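Long-range contacts in disulfide isomerase DsbG N-terminal domain-containing protein (Helicobacter pylori, PDB 3TDG), which is a dimeric thioredoxin-fold oxidoreductase of the DsbG type that probably reduces or rearranges disulfide bonds: residues V36-K41 against D82-I87; L55-D60 against F93-S98; T71-P76 against T117-A122; D148-I153 against T177-V182; A194-E199 against K232-L237. One frame throughout, in Å; residues are numbered along the deposited sequence.

Contact 1 (V36-K41 against D82-I87); sequences VSVIEK and DGNLII
Ile86 CD1 packs against helix 33-43, meeting Ile39 CG1 at 4.0 Å and Val38 CG1 at 4.1 Å, so one methyl at the tip of the strand residue touches two successive residues of the helix. The side chains of Ile86 and Val38 slide past each other in opposite directions, whereas Ile86 and Ile39 cross at about a right angle. In Ile86, CG1 stands anti to the carbonyl carbon (chi1 -69°), directing that branch, which ends in CD1, at the helix. The second branch of Val38 turns to the polar end of segment 82-87: CG2 lies 3.8 Å from Gly83 O and 3.9 Å from Asn84 OD1, van der Waals contacts of a methyl with two oxygens.

Bonds of Asp82 and Asn84 hold the turn before the strand, with help from Ser80 and Asn34. Asp82 OD2 accepts from the backbone N of Asn84 (3.1 Å), an Asx turn, while Asp82 OD1 takes Asn84 ND2 at 3.0 Å; both donors approach from above the carboxylate plane, and the amide meets its acceptor close to its own plane. Asn84 OD1 is further held by Asn34 ND2, from the start of the helix, and Ser80 OG bonds to Asp82 OD2 and Leu85 N.

Around this contact, Ile86 also packs on Leu77 and Val79 of the adjacent strand, and Phe94 of the second subunit reaches Ile39. Ile86 and Ile87 pair in an antiparallel ladder with a strand of that subunit, so the contact is a helix packed on the edge strand of an antiparallel sheet that continues across the dimer interface.

Contact 2 (L55-D60 against F93-S98); sequences LKSSQD and FFSNKS
An ST turn at the end of strand 93-95 meets a type I beta turn running from Leu55 to Ser58, and Ser57 and Ser95 join the two through their hydroxyls. Ser57 OG and Ser95 OG are hydrogen-bonded at 3.1 Å, with either able to be the donor. Both hydroxyls stand anti to their backbone N (chi1 177° and -178°), which turns them toward each other across the gap between the turns. Ser95 OG also accepts from Lys97 N at 3.0 Å with an N-H...O angle of 160°, which defines the ST turn, and it makes a weak bond to Asn84 O of the second subunit.

Beside the serines, aliphatic carbon covers the turn. Lys97 CG lies 3.9 Å from Ser57 CB, and its chain, bent at chi2 and chi3, brings CE to 4.0 Å from Lys56 CB. It is thus the methylenes of Lys97 that touch, while the chain of Lys56 bends at chi2 and its end leads away from the contact.

Helix 98-129 adds to the turn: Asp100 OD1 accepts from Lys56 N, with a weak bond from Ser57 N to OD2. Gln42 of the second subunit donates to Ser95 O, and Phe93 and Phe94 pair with a strand of that subunit. The arrangement is that of two turns joined at the dimer interface of the DsbG-type N-terminal domain, where one of them leads into the long helix.

Contact 3 (T71-P76 against T117-A122); sequences TKYNIP and TQQNSA
Tyr73 crosses Gln118 and Gln119 slantwise, its ring turned 66° from the amide plane of Gln118 and nearly perpendicular (89°) to that of Gln119. Gln118 comes obliquely at the ring, CG lying 4.0 Å from Tyr73 CE1, while Gln119 N sits at the ring edge. The phenol oxygen meets the next residue: Tyr73 OH stands 3.4 Å from Gln119 CB. Gln118 has CG anti to its backbone N (chi1 175°), a setting that brings CG to 3.4 Å from Thr71 O; its chain then bends at chi2, and CD packs 3.8 Å from Lys72 CB.

The residues join the turn ahead of strand 74-79 to the long helix 98-129, which runs on from the N-terminal sheet toward the thioredoxin-fold part of the chain. Within that turn Thr71 OG1 accepts from Tyr73 N at 3.2 Å, an ST turn, and Thr71 CB lies over one face of the tyrosine ring, offset toward its rim.

Two waters connect the polar groups. One donates to Thr71 O at 2.7 Å and accepts from Gln118 NE2; the other bonds Tyr73 OH at 2.6 Å and donates weakly to Gln119 OE1. Asn115, one helical turn earlier, also touches Tyr73 and accepts from Asn74 N.

Contact 4 (D148-I153 against T177-V182); sequences DKILYI and TVRMVV
Ile150 to Ile153 pair with Thr177 to Met180 in a parallel ladder, the two strand axes 4.6 Å apart at their closest and 22° from exact alignment. Five backbone bonds hold it: Thr177 N to Lys149 O, Leu151 N to Thr177 O (2.9 Å), Arg179 N to Leu151 O, Ile153 N to Arg179 O and Val181 N to Ile153 O.

Polar and aromatic contacts lie on the face carrying Ile150, Tyr152 and Arg179. Arg179 CB sits over the Tyr152 ring, 4.1 Å from its centroid, a CH-pi contact. The chain then runs extended to NE, and NH1 donates to Tyr152 OH at 3.0 Å, close to the guanidinium plane, which stands 80° from the ring. Ile150 CD1 lies over one guanidinium face, toward its rim, 3.6 Å from Arg179 NH2, and Glu138 forms a salt bridge with NE.

Apolar packing occupies the other face, where Ile153 CD1 meets Val178 CG1 at 3.7 Å and Leu151 CD2 lies 4.1 Å from Val178 CG2.

These are the two central strands of the thioredoxin-fold sheet, flanked by 137-139 beyond strand 177-182 and by 259-262 beyond strand 150-155. Helices 160-167 and 169-175 connect them, a beta-alpha-beta crossover. Helix 169-175 lies against Leu151 and Val178, helix 211-222 against Met180 and Val182, and Phe128 of the long helix stacks on Tyr152.

Contact 5 (A194-E199 against K232-L237); sequences AALIQE and KEPEDL
Helix 188-206 passes the start of helix 235-249 with Ala195 CA only 5.3 Å from Leu237 CA and, on the approach to that helix, Leu196 CA 6.7 Å from Glu233 CA. The small side chain of Ala195 is what lies at the close point, its CB 4.3 Å from Leu237 CB.

Leu237 lies along helix 188-206. With its CG anti to the carbonyl carbon (chi1 -67°), CD1 rests 3.5 Å from Glu199 CB, one helical turn on from Ala195; the same methyl also touches Ala195 O and Gln198 CB. Pro234, at the N-cap position of helix 235-249, is touched by two residues of the facing helix. Glu199 runs out extended, with CG anti to its backbone N (chi1 177°), and brings its carboxylate against the proline ring: OE2 lies 3.4 Å from Pro234 CG, and OE1 is 3.7 Å from Pro234 CD. Leu196 crosses the proline at about a right angle, CD2 reaching Pro234 CD at 4.1 Å and Lys232 O at 3.7 Å. The contact is van der Waals packing, much of it hydrocarbon, with carboxylate and carbonyl oxygens touching carbon.

Glu233 forms a salt bridge with Arg238, and Gln198 NE2 donates to Tyr135 O. This is helix packing among the helices that lie between strands 177-182 and 259-262 of the thioredoxin-fold part. Farther along helix 235-249, Val241 touches Ala194 and Gln198. Ile197 instead packs on Leu218, Ile221 and Tyr222 of helix 211-222, while Leu196 also meets Tyr226, Ile228 and Gln231 of the connection leading from that helix to helix 235-249.

Contacts 1, 2 and 3 interlock along the chain, their segments alternating within the DsbG-type N-terminal part, whereas contacts 4 and 5 follow in series. Contacts 1 and 3 reach neighbouring strands, 85-88 and 74-79, of one antiparallel sheet, and contacts 1 and 2, with centres 21 Å apart, both touch the second subunit. Helix 98-129 begins at contact 2, takes part in contact 3 and runs on toward the thioredoxin-fold part. Contacts 4 and 5 touch through Val182 with Ala194 and Ile197. Contacts 2 and 4 are 50 Å apart and contacts 2 and 5 65 Å, centre to centre, so the dimer contacts lie well away from the thioredoxin-fold part of an elongated chain.

Contact 1 (V36-K41 against D82-I87)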
# COMPACT_ATOMS: atom_id res chain seq x y z
N VAL A 36 -19.23 6.53 24.38
CA VAL A 36 -18.55 5.29 24.69
C VAL A 36 -19.49 4.13 24.50
O VAL A 36 -19.13 3.12 23.99
CB VAL A 36 -18.01 5.27 26.12
CG1 VAL A 36 -17.48 3.95 26.44
CG2 VAL A 36 -16.94 6.26 26.28
N SER A 37 -20.71 4.30 24.91
CA SER A 37 -21.65 3.22 24.85
C SER A 37 -22.16 3.00 23.44
O SER A 37 -22.37 1.90 23.03
CB SER A 37 -22.75 3.48 25.86
OG SER A 37 -24.00 3.22 25.31
N VAL A 38 -22.31 4.07 22.69
CA VAL A 38 -22.72 3.94 21.33
C VAL A 38 -21.66 3.18 20.53
O VAL A 38 -21.97 2.35 19.74
CB VAL A 38 -23.01 5.28 20.70
CG1 VAL A 38 -23.29 5.12 19.28
CG2 VAL A 38 -24.15 5.93 21.37
N ILE A 39 -20.40 3.46 20.78
CA ILE A 39 -19.36 2.78 20.08
C ILE A 39 -19.27 1.34 20.53
O ILE A 39 -19.15 0.47 19.72
CB ILE A 39 -18.02 3.47 20.24
CG1 ILE A 39 -17.98 4.71 19.38
CG2 ILE A 39 -16.92 2.59 19.79
CD1 ILE A 39 -16.96 5.68 19.79
N GLU A 40 -19.33 1.11 21.82
CA GLU A 40 -19.25 -0.24 22.32
C GLU A 40 -20.26 -1.19 21.71
O GLU A 40 -19.90 -2.26 21.34
CB GLU A 40 -19.34 -0.27 23.82
CG GLU A 40 -18.73 -1.49 24.36
CD GLU A 40 -18.77 -1.59 25.84
OE1 GLU A 40 -19.57 -0.92 26.48
OE2 GLU A 40 -17.98 -2.36 26.36
N LYS A 41 -21.51 -0.79 21.60
CA LYS A 41 -22.57 -1.67 21.10
C LYS A 41 -22.32 -2.14 19.67
O LYS A 41 -22.65 -3.28 19.33
CB LYS A 41 -23.94 -0.97 21.09
CG LYS A 41 -24.36 -0.35 22.38
CD LYS A 41 -25.59 0.57 22.12
CE LYS A 41 -26.87 -0.03 22.69
NZ LYS A 41 -26.72 -0.25 24.18
N ASP A 82 -25.05 15.24 22.72
CA ASP A 82 -25.60 14.10 23.43
C ASP A 82 -24.76 12.81 23.27
O ASP A 82 -25.07 11.79 23.87
CB ASP A 82 -27.07 13.87 23.05
CG ASP A 82 -27.25 13.59 21.57
OD1 ASP A 82 -28.42 13.41 21.16
OD2 ASP A 82 -26.25 13.50 20.81
N GLY A 83 -23.69 12.86 22.47
CA GLY A 83 -22.82 11.71 22.25
C GLY A 83 -23.41 10.63 21.35
O GLY A 83 -22.88 9.52 21.29
N ASN A 84 -24.49 10.96 20.64
CA ASN A 84 -25.22 10.01 19.81
C ASN A 84 -24.81 9.96 18.34
O ASN A 84 -25.26 9.09 17.61
CB ASN A 84 -26.73 10.26 19.92
CG ASN A 84 -27.31 9.72 21.20
OD1 ASN A 84 -26.97 8.61 21.64
ND2 ASN A 84 -28.19 10.48 21.82
N LEU A 85 -24.00 10.93 17.91
CA LEU A 85 -23.48 10.95 16.54
C LEU A 85 -21.97 11.14 16.61
O LEU A 85 -21.45 12.01 17.31
CB LEU A 85 -24.15 12.07 15.72
CG LEU A 85 -23.62 12.38 14.31
CD1 LEU A 85 -23.83 11.21 13.34
CD2 LEU A 85 -24.27 13.64 13.78
N ILE A 86 -21.25 10.27 15.90
CA ILE A 86 -19.82 10.18 16.02
C ILE A 86 -19.28 10.03 14.60
O ILE A 86 -19.64 9.08 13.89
CB ILE A 86 -19.42 8.97 16.90
CG1 ILE A 86 -19.82 9.19 18.36
CG2 ILE A 86 -17.92 8.68 16.81
CD1 ILE A 86 -20.34 7.98 19.09
N ILE A 87 -18.42 10.97 14.20
CA ILE A 87 -17.85 10.98 12.86
C ILE A 87 -16.33 11.04 13.00
O ILE A 87 -15.80 11.90 13.71
CB ILE A 87 -18.36 12.20 12.04
CG1 ILE A 87 -19.88 12.16 11.96
CG2 ILE A 87 -17.76 12.20 10.62
CD1 ILE A 87 -20.54 13.51 11.69

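Contact 2 (L55-D60 against F93-S98)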
# COMPACT_ATOMS: atom_id res chain seq x y z
N LEU A 55 -15.63 23.42 18.85
CA LEU A 55 -15.42 23.97 17.53
C LEU A 55 -16.11 25.32 17.37
O LEU A 55 -17.26 25.46 17.70
CB LEU A 55 -15.95 23.04 16.46
CG LEU A 55 -15.46 21.62 16.34
CD1 LEU A 55 -16.24 20.97 15.26
CD2 LEU A 55 -14.03 21.59 16.03
N LYS A 56 -15.38 26.29 16.87
CA LYS A 56 -15.92 27.61 16.66
C LYS A 56 -17.07 27.49 15.71
O LYS A 56 -17.98 28.28 15.70
CB LYS A 56 -14.89 28.51 16.01
CG LYS A 56 -13.55 28.55 16.67
CD LYS A 56 -13.53 29.57 17.77
CE LYS A 56 -12.13 30.05 18.05
NZ LYS A 56 -11.99 30.50 19.44
N SER A 57 -16.99 26.47 14.90
CA SER A 57 -17.76 26.36 13.72
C SER A 57 -19.14 25.71 13.94
O SER A 57 -20.02 25.81 13.12
CB SER A 57 -16.92 25.61 12.71
OG SER A 57 -17.63 25.42 11.56
N SER A 58 -19.32 25.08 15.09
CA SER A 58 -20.60 24.52 15.42
C SER A 58 -20.88 24.56 16.90
O SER A 58 -20.00 24.48 17.69
CB SER A 58 -20.68 23.08 14.99
OG SER A 58 -21.79 22.48 15.59
N GLN A 59 -22.13 24.66 17.27
CA GLN A 59 -22.47 24.68 18.67
C GLN A 59 -22.78 23.30 19.19
O GLN A 59 -22.60 23.04 20.35
CB GLN A 59 -23.66 25.60 18.93
CG GLN A 59 -23.36 27.07 18.79
CD GLN A 59 -22.84 27.68 20.07
OE1 GLN A 59 -21.96 27.12 20.73
NE2 GLN A 59 -23.36 28.84 20.43
N ASP A 60 -23.26 22.41 18.35
CA ASP A 60 -23.57 21.08 18.83
C ASP A 60 -22.37 20.13 18.76
O ASP A 60 -22.25 19.23 19.54
CB ASP A 60 -24.77 20.50 18.09
CG ASP A 60 -25.11 19.09 18.55
OD1 ASP A 60 -25.45 18.90 19.71
OD2 ASP A 60 -25.07 18.17 17.73
N PHE A 93 -11.50 17.95 5.92
CA PHE A 93 -12.11 18.82 6.89
C PHE A 93 -12.00 20.28 6.40
O PHE A 93 -10.90 20.78 6.16
CB PHE A 93 -11.41 18.72 8.25
CG PHE A 93 -12.01 19.62 9.27
CD1 PHE A 93 -13.09 19.19 10.05
CD2 PHE A 93 -11.55 20.93 9.43
CE1 PHE A 93 -13.68 20.03 10.98
CE2 PHE A 93 -12.14 21.79 10.36
CZ PHE A 93 -13.21 21.34 11.13
N PHE A 94 -13.11 20.96 6.28
CA PHE A 94 -13.07 22.37 5.87
C PHE A 94 -14.01 23.17 6.70
O PHE A 94 -15.08 22.69 7.10
CB PHE A 94 -13.38 22.54 4.38
CG PHE A 94 -12.58 21.64 3.50
CD1 PHE A 94 -11.27 21.96 3.16
CD2 PHE A 94 -13.12 20.45 3.03
CE1 PHE A 94 -10.51 21.10 2.38
CE2 PHE A 94 -12.37 19.60 2.23
CZ PHE A 94 -11.07 19.92 1.90
N SER A 95 -13.60 24.39 6.98
CA SER A 95 -14.43 25.32 7.73
C SER A 95 -14.15 26.75 7.29
O SER A 95 -13.02 27.06 6.88
CB SER A 95 -14.17 25.18 9.23
OG SER A 95 -15.02 26.06 9.94
N ASN A 96 -15.17 27.62 7.36
CA ASN A 96 -14.91 29.06 7.22
C ASN A 96 -14.13 29.60 8.42
O ASN A 96 -13.56 30.69 8.35
CB ASN A 96 -16.20 29.87 6.99
CG ASN A 96 -17.03 30.04 8.27
OD1 ASN A 96 -17.18 29.11 9.07
ND2 ASN A 96 -17.59 31.23 8.45
N LYS A 97 -14.08 28.83 9.52
CA LYS A 97 -13.29 29.24 10.69
C LYS A 97 -11.91 28.62 10.63
O LYS A 97 -11.74 27.40 10.80
CB LYS A 97 -13.97 28.88 12.01
CG LYS A 97 -15.47 29.17 12.05
CD LYS A 97 -15.77 30.66 11.97
CE LYS A 97 -16.06 31.22 13.35
NZ LYS A 97 -15.64 32.65 13.46
N SER A 98 -10.92 29.47 10.39
CA SER A 98 -9.51 29.05 10.31
C SER A 98 -8.97 28.38 11.59
O SER A 98 -8.07 27.53 11.51
CB SER A 98 -8.63 30.24 9.92
OG SER A 98 -7.33 29.79 9.55

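Contact 3 (T71-P76 against T117-A122)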
# COMPACT_ATOMS: atom_id res chain seq x y z
N THR A 71 -5.64 -1.55 19.78
CA THR A 71 -4.45 -1.08 19.08
C THR A 71 -3.70 0.01 19.85
O THR A 71 -2.54 0.29 19.57
CB THR A 71 -4.82 -0.51 17.71
OG1 THR A 71 -5.73 0.58 17.90
CG2 THR A 71 -5.46 -1.61 16.79
N LYS A 72 -4.39 0.62 20.82
CA LYS A 72 -3.92 1.82 21.54
C LYS A 72 -3.77 3.06 20.62
O LYS A 72 -3.28 4.10 21.07
CB LYS A 72 -2.61 1.57 22.34
CG LYS A 72 -2.61 0.30 23.20
CD LYS A 72 -3.68 0.37 24.27
CE LYS A 72 -3.73 -0.93 25.05
NZ LYS A 72 -4.99 -0.95 25.83
N TYR A 73 -4.20 2.95 19.36
CA TYR A 73 -4.23 4.09 18.44
C TYR A 73 -5.15 5.19 18.97
O TYR A 73 -6.20 4.90 19.56
CB TYR A 73 -4.67 3.67 17.03
CG TYR A 73 -3.68 2.77 16.33
CD1 TYR A 73 -2.31 2.85 16.63
CD2 TYR A 73 -4.08 1.88 15.34
CE1 TYR A 73 -1.39 2.04 15.98
CE2 TYR A 73 -3.16 1.06 14.68
CZ TYR A 73 -1.82 1.15 15.02
OH TYR A 73 -0.88 0.37 14.39
N ASN A 74 -4.70 6.44 18.82
CA ASN A 74 -5.51 7.59 19.17
C ASN A 74 -6.30 7.99 17.94
O ASN A 74 -5.74 8.16 16.86
CB ASN A 74 -4.64 8.77 19.62
CG ASN A 74 -4.01 8.55 20.98
OD1 ASN A 74 -3.85 7.41 21.46
ND2 ASN A 74 -3.62 9.64 21.61
N ILE A 75 -7.61 8.14 18.11
CA ILE A 75 -8.51 8.36 16.99
C ILE A 75 -9.29 9.65 17.25
O ILE A 75 -9.97 9.76 18.28
CB ILE A 75 -9.53 7.20 16.82
CG1 ILE A 75 -8.81 5.83 16.81
CG2 ILE A 75 -10.43 7.41 15.58
CD1 ILE A 75 -7.89 5.61 15.57
N PRO A 76 -9.16 10.64 16.35
CA PRO A 76 -9.91 11.89 16.43
C PRO A 76 -11.30 11.81 15.80
O PRO A 76 -11.49 11.23 14.73
CB PRO A 76 -9.01 12.88 15.68
CG PRO A 76 -8.35 12.04 14.64
CD PRO A 76 -8.08 10.71 15.34
N THR A 117 4.47 5.82 16.32
CA THR A 117 5.31 5.27 17.41
C THR A 117 4.72 3.98 18.01
O THR A 117 5.45 3.02 18.28
CB THR A 117 5.49 6.28 18.56
OG1 THR A 117 6.08 7.47 18.04
CG2 THR A 117 6.40 5.73 19.65
N GLN A 118 3.40 3.99 18.24
CA GLN A 118 2.71 2.84 18.80
C GLN A 118 2.86 1.63 17.86
O GLN A 118 3.17 0.52 18.31
CB GLN A 118 1.23 3.17 19.06
CG GLN A 118 0.39 1.98 19.54
CD GLN A 118 0.92 1.38 20.83
OE1 GLN A 118 1.23 2.10 21.78
NE2 GLN A 118 1.02 0.05 20.88
N GLN A 119 2.66 1.85 16.56
CA GLN A 119 2.79 0.81 15.56
C GLN A 119 4.21 0.28 15.51
O GLN A 119 4.44 -0.92 15.34
CB GLN A 119 2.40 1.37 14.19
CG GLN A 119 2.45 0.39 13.02
CD GLN A 119 2.05 1.04 11.71
OE1 GLN A 119 1.13 0.59 11.03
NE2 GLN A 119 2.73 2.12 11.35
N ASN A 120 5.17 1.19 15.65
CA ASN A 120 6.57 0.78 15.66
C ASN A 120 6.90 -0.10 16.87
O ASN A 120 7.56 -1.12 16.73
CB ASN A 120 7.50 1.99 15.58
CG ASN A 120 8.86 1.62 15.05
OD1 ASN A 120 9.01 1.31 13.87
ND2 ASN A 120 9.86 1.63 15.92
N SER A 121 6.41 0.28 18.05
CA SER A 121 6.60 -0.54 19.25
C SER A 121 5.99 -1.94 19.09
O SER A 121 6.64 -2.95 19.41
CB SER A 121 6.04 0.15 20.50
OG SER A 121 6.85 1.26 20.84
N ALA A 122 4.77 -1.99 18.56
CA ALA A 122 4.07 -3.28 18.37
C ALA A 122 4.80 -4.16 17.33
O ALA A 122 4.85 -5.37 17.48
CB ALA A 122 2.61 -3.06 17.97
O HOH W 1 -0.67 -1.30 18.42
O HOH W 2 -1.86 -0.40 12.14

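Contact 4 (D148-I153 against T177-V182)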
# COMPACT_ATOMS: atom_id res chain seq x y z
N ASP A 148 12.53 -7.96 36.51
CA ASP A 148 11.38 -7.84 35.61
C ASP A 148 11.57 -6.79 34.50
O ASP A 148 10.75 -6.68 33.58
CB ASP A 148 10.11 -7.55 36.41
CG ASP A 148 9.52 -8.80 37.05
OD1 ASP A 148 10.28 -9.77 37.31
OD2 ASP A 148 8.28 -8.81 37.28
N LYS A 149 12.65 -6.02 34.59
CA LYS A 149 12.91 -4.96 33.61
C LYS A 149 13.71 -5.53 32.44
O LYS A 149 14.90 -5.83 32.57
CB LYS A 149 13.60 -3.77 34.28
CG LYS A 149 12.77 -3.10 35.40
CD LYS A 149 13.50 -1.90 36.02
CE LYS A 149 13.22 -1.77 37.52
NZ LYS A 149 14.15 -0.81 38.21
N ILE A 150 13.04 -5.70 31.30
CA ILE A 150 13.61 -6.45 30.17
C ILE A 150 14.27 -5.54 29.14
O ILE A 150 13.61 -4.68 28.54
CB ILE A 150 12.55 -7.34 29.48
CG1 ILE A 150 11.94 -8.35 30.48
CG2 ILE A 150 13.14 -8.08 28.27
CD1 ILE A 150 12.85 -9.50 30.89
N LEU A 151 15.57 -5.76 28.92
CA LEU A 151 16.33 -5.07 27.86
C LEU A 151 16.79 -6.04 26.78
O LEU A 151 17.62 -6.90 27.03
CB LEU A 151 17.53 -4.34 28.46
CG LEU A 151 18.54 -3.65 27.54
CD1 LEU A 151 17.88 -2.59 26.66
CD2 LEU A 151 19.62 -3.03 28.40
N TYR A 152 16.24 -5.89 25.58
CA TYR A 152 16.71 -6.64 24.43
C TYR A 152 17.90 -5.93 23.79
O TYR A 152 17.87 -4.72 23.58
CB TYR A 152 15.59 -6.75 23.39
CG TYR A 152 14.67 -7.91 23.62
CD1 TYR A 152 15.01 -9.20 23.18
CD2 TYR A 152 13.44 -7.74 24.26
CE1 TYR A 152 14.15 -10.27 23.36
CE2 TYR A 152 12.57 -8.81 24.46
CZ TYR A 152 12.93 -10.08 24.01
OH TYR A 152 12.09 -11.16 24.20
N ILE A 153 18.95 -6.70 23.49
CA ILE A 153 20.12 -6.18 22.79
C ILE A 153 20.40 -7.03 21.54
O ILE A 153 20.82 -8.18 21.64
CB ILE A 153 21.36 -6.17 23.71
CG1 ILE A 153 21.06 -5.37 24.98
CG2 ILE A 153 22.60 -5.60 22.95
CD1 ILE A 153 22.19 -5.26 25.93
N THR A 177 17.21 -7.08 33.37
CA THR A 177 17.49 -8.40 32.83
C THR A 177 17.68 -8.20 31.34
O THR A 177 16.82 -7.63 30.68
CB THR A 177 16.38 -9.42 33.15
OG1 THR A 177 16.55 -9.88 34.49
CG2 THR A 177 16.46 -10.64 32.21
N VAL A 178 18.82 -8.66 30.84
CA VAL A 178 19.18 -8.52 29.43
C VAL A 178 18.88 -9.79 28.65
O VAL A 178 19.27 -10.89 29.06
CB VAL A 178 20.67 -8.13 29.29
CG1 VAL A 178 21.16 -8.29 27.83
CG2 VAL A 178 20.89 -6.71 29.81
N ARG A 179 18.17 -9.64 27.54
CA ARG A 179 18.04 -10.68 26.54
C ARG A 179 18.89 -10.34 25.31
O ARG A 179 18.46 -9.57 24.43
CB ARG A 179 16.58 -10.90 26.13
CG ARG A 179 15.71 -11.38 27.30
CD ARG A 179 14.30 -11.64 26.88
NE ARG A 179 13.52 -12.07 28.04
CZ ARG A 179 12.20 -12.03 28.13
NH1 ARG A 179 11.47 -11.58 27.11
NH2 ARG A 179 11.60 -12.46 29.23
N MET A 180 20.08 -10.90 25.27
CA MET A 180 20.99 -10.65 24.17
C MET A 180 20.67 -11.58 22.98
O MET A 180 20.67 -12.80 23.11
CB MET A 180 22.42 -10.84 24.65
CG MET A 180 23.44 -10.26 23.70
SD MET A 180 24.97 -9.93 24.56
CE MET A 180 26.10 -9.84 23.18
N VAL A 181 20.40 -10.97 21.83
CA VAL A 181 20.07 -11.70 20.61
C VAL A 181 21.26 -11.57 19.66
O VAL A 181 21.48 -10.50 19.07
CB VAL A 181 18.79 -11.12 19.96
CG1 VAL A 181 18.44 -11.84 18.65
CG2 VAL A 181 17.60 -11.20 20.95
N VAL A 182 22.04 -12.65 19.54
CA VAL A 182 23.30 -12.62 18.78
C VAL A 182 23.04 -13.06 17.35
O VAL A 182 22.71 -14.22 17.09
CB VAL A 182 24.42 -13.46 19.47
CG1 VAL A 182 25.77 -13.33 18.71
CG2 VAL A 182 24.61 -13.02 20.89

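Contact 5 (A194-E199 against K232-L237)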
# COMPACT_ATOMS: atom_id res chain seq x y z
N ALA A 194 27.83 -16.49 15.63
CA ALA A 194 26.49 -16.62 16.22
C ALA A 194 26.11 -18.10 16.43
O ALA A 194 25.60 -18.46 17.49
CB ALA A 194 25.43 -15.91 15.33
N ALA A 195 26.41 -18.94 15.44
CA ALA A 195 26.18 -20.40 15.54
C ALA A 195 26.91 -21.06 16.70
O ALA A 195 26.34 -21.85 17.45
CB ALA A 195 26.53 -21.11 14.19
N LEU A 196 28.19 -20.72 16.85
CA LEU A 196 29.03 -21.25 17.92
C LEU A 196 28.51 -20.79 19.27
O LEU A 196 28.52 -21.54 20.25
CB LEU A 196 30.49 -20.77 17.74
CG LEU A 196 31.27 -21.28 16.50
CD1 LEU A 196 32.62 -20.52 16.29
CD2 LEU A 196 31.53 -22.78 16.58
N ILE A 197 28.06 -19.53 19.33
CA ILE A 197 27.45 -19.02 20.53
C ILE A 197 26.18 -19.82 20.90
O ILE A 197 25.98 -20.16 22.06
CB ILE A 197 27.22 -17.46 20.49
CG1 ILE A 197 28.53 -16.72 20.78
CG2 ILE A 197 26.18 -17.02 21.55
CD1 ILE A 197 28.63 -15.31 20.19
N GLN A 198 25.33 -20.12 19.91
CA GLN A 198 24.11 -20.92 20.15
C GLN A 198 24.51 -22.30 20.69
O GLN A 198 23.93 -22.79 21.66
CB GLN A 198 23.30 -21.10 18.85
CG GLN A 198 22.48 -19.88 18.41
CD GLN A 198 21.51 -19.45 19.48
OE1 GLN A 198 20.73 -20.25 19.97
NE2 GLN A 198 21.60 -18.19 19.90
N GLU A 199 25.50 -22.92 20.05
CA GLU A 199 25.96 -24.26 20.47
C GLU A 199 26.52 -24.22 21.87
O GLU A 199 26.17 -25.04 22.71
CB GLU A 199 27.00 -24.80 19.48
CG GLU A 199 27.60 -26.17 19.84
CD GLU A 199 28.51 -26.67 18.72
OE1 GLU A 199 29.57 -26.06 18.48
OE2 GLU A 199 28.14 -27.65 18.04
N LYS A 232 35.09 -25.93 14.26
CA LYS A 232 34.12 -26.59 13.39
C LYS A 232 32.74 -26.00 13.66
O LYS A 232 32.33 -25.88 14.80
CB LYS A 232 34.13 -28.11 13.57
CG LYS A 232 35.16 -28.80 12.67
CD LYS A 232 35.48 -30.20 13.14
CE LYS A 232 36.75 -30.70 12.48
NZ LYS A 232 37.02 -32.10 12.86
N GLU A 233 32.07 -25.63 12.58
CA GLU A 233 30.80 -24.91 12.65
C GLU A 233 29.63 -25.87 12.51
O GLU A 233 29.52 -26.54 11.48
CB GLU A 233 30.74 -23.87 11.53
CG GLU A 233 29.46 -23.05 11.51
CD GLU A 233 29.18 -22.45 10.15
OE1 GLU A 233 28.94 -23.21 9.18
OE2 GLU A 233 29.18 -21.20 10.05
N PRO A 234 28.76 -25.95 13.54
CA PRO A 234 27.56 -26.79 13.44
C PRO A 234 26.57 -26.27 12.37
O PRO A 234 26.15 -25.10 12.42
CB PRO A 234 26.96 -26.74 14.85
CG PRO A 234 27.53 -25.51 15.46
CD PRO A 234 28.91 -25.36 14.88
N GLU A 235 26.24 -27.15 11.42
CA GLU A 235 25.48 -26.80 10.22
C GLU A 235 24.05 -26.40 10.51
O GLU A 235 23.55 -25.40 9.98
CB GLU A 235 25.45 -27.98 9.25
CG GLU A 235 25.51 -27.58 7.79
CD GLU A 235 26.94 -27.44 7.29
OE1 GLU A 235 27.16 -26.67 6.33
OE2 GLU A 235 27.84 -28.11 7.86
N ASP A 236 23.39 -27.23 11.32
CA ASP A 236 22.02 -27.02 11.79
C ASP A 236 21.86 -25.63 12.42
O ASP A 236 20.93 -24.89 12.08
CB ASP A 236 21.65 -28.10 12.82
CG ASP A 236 22.75 -28.32 13.89
OD1 ASP A 236 23.96 -28.17 13.58
OD2 ASP A 236 22.40 -28.65 15.04
N LEU A 237 22.78 -25.28 13.32
CA LEU A 237 22.68 -24.02 14.03
C LEU A 237 22.93 -22.82 13.12
O LEU A 237 22.31 -21.78 13.32
CB LEU A 237 23.60 -24.01 15.26
CG LEU A 237 23.20 -24.99 16.36
CD1 LEU A 237 24.20 -24.97 17.47
CD2 LEU A 237 21.80 -24.73 16.93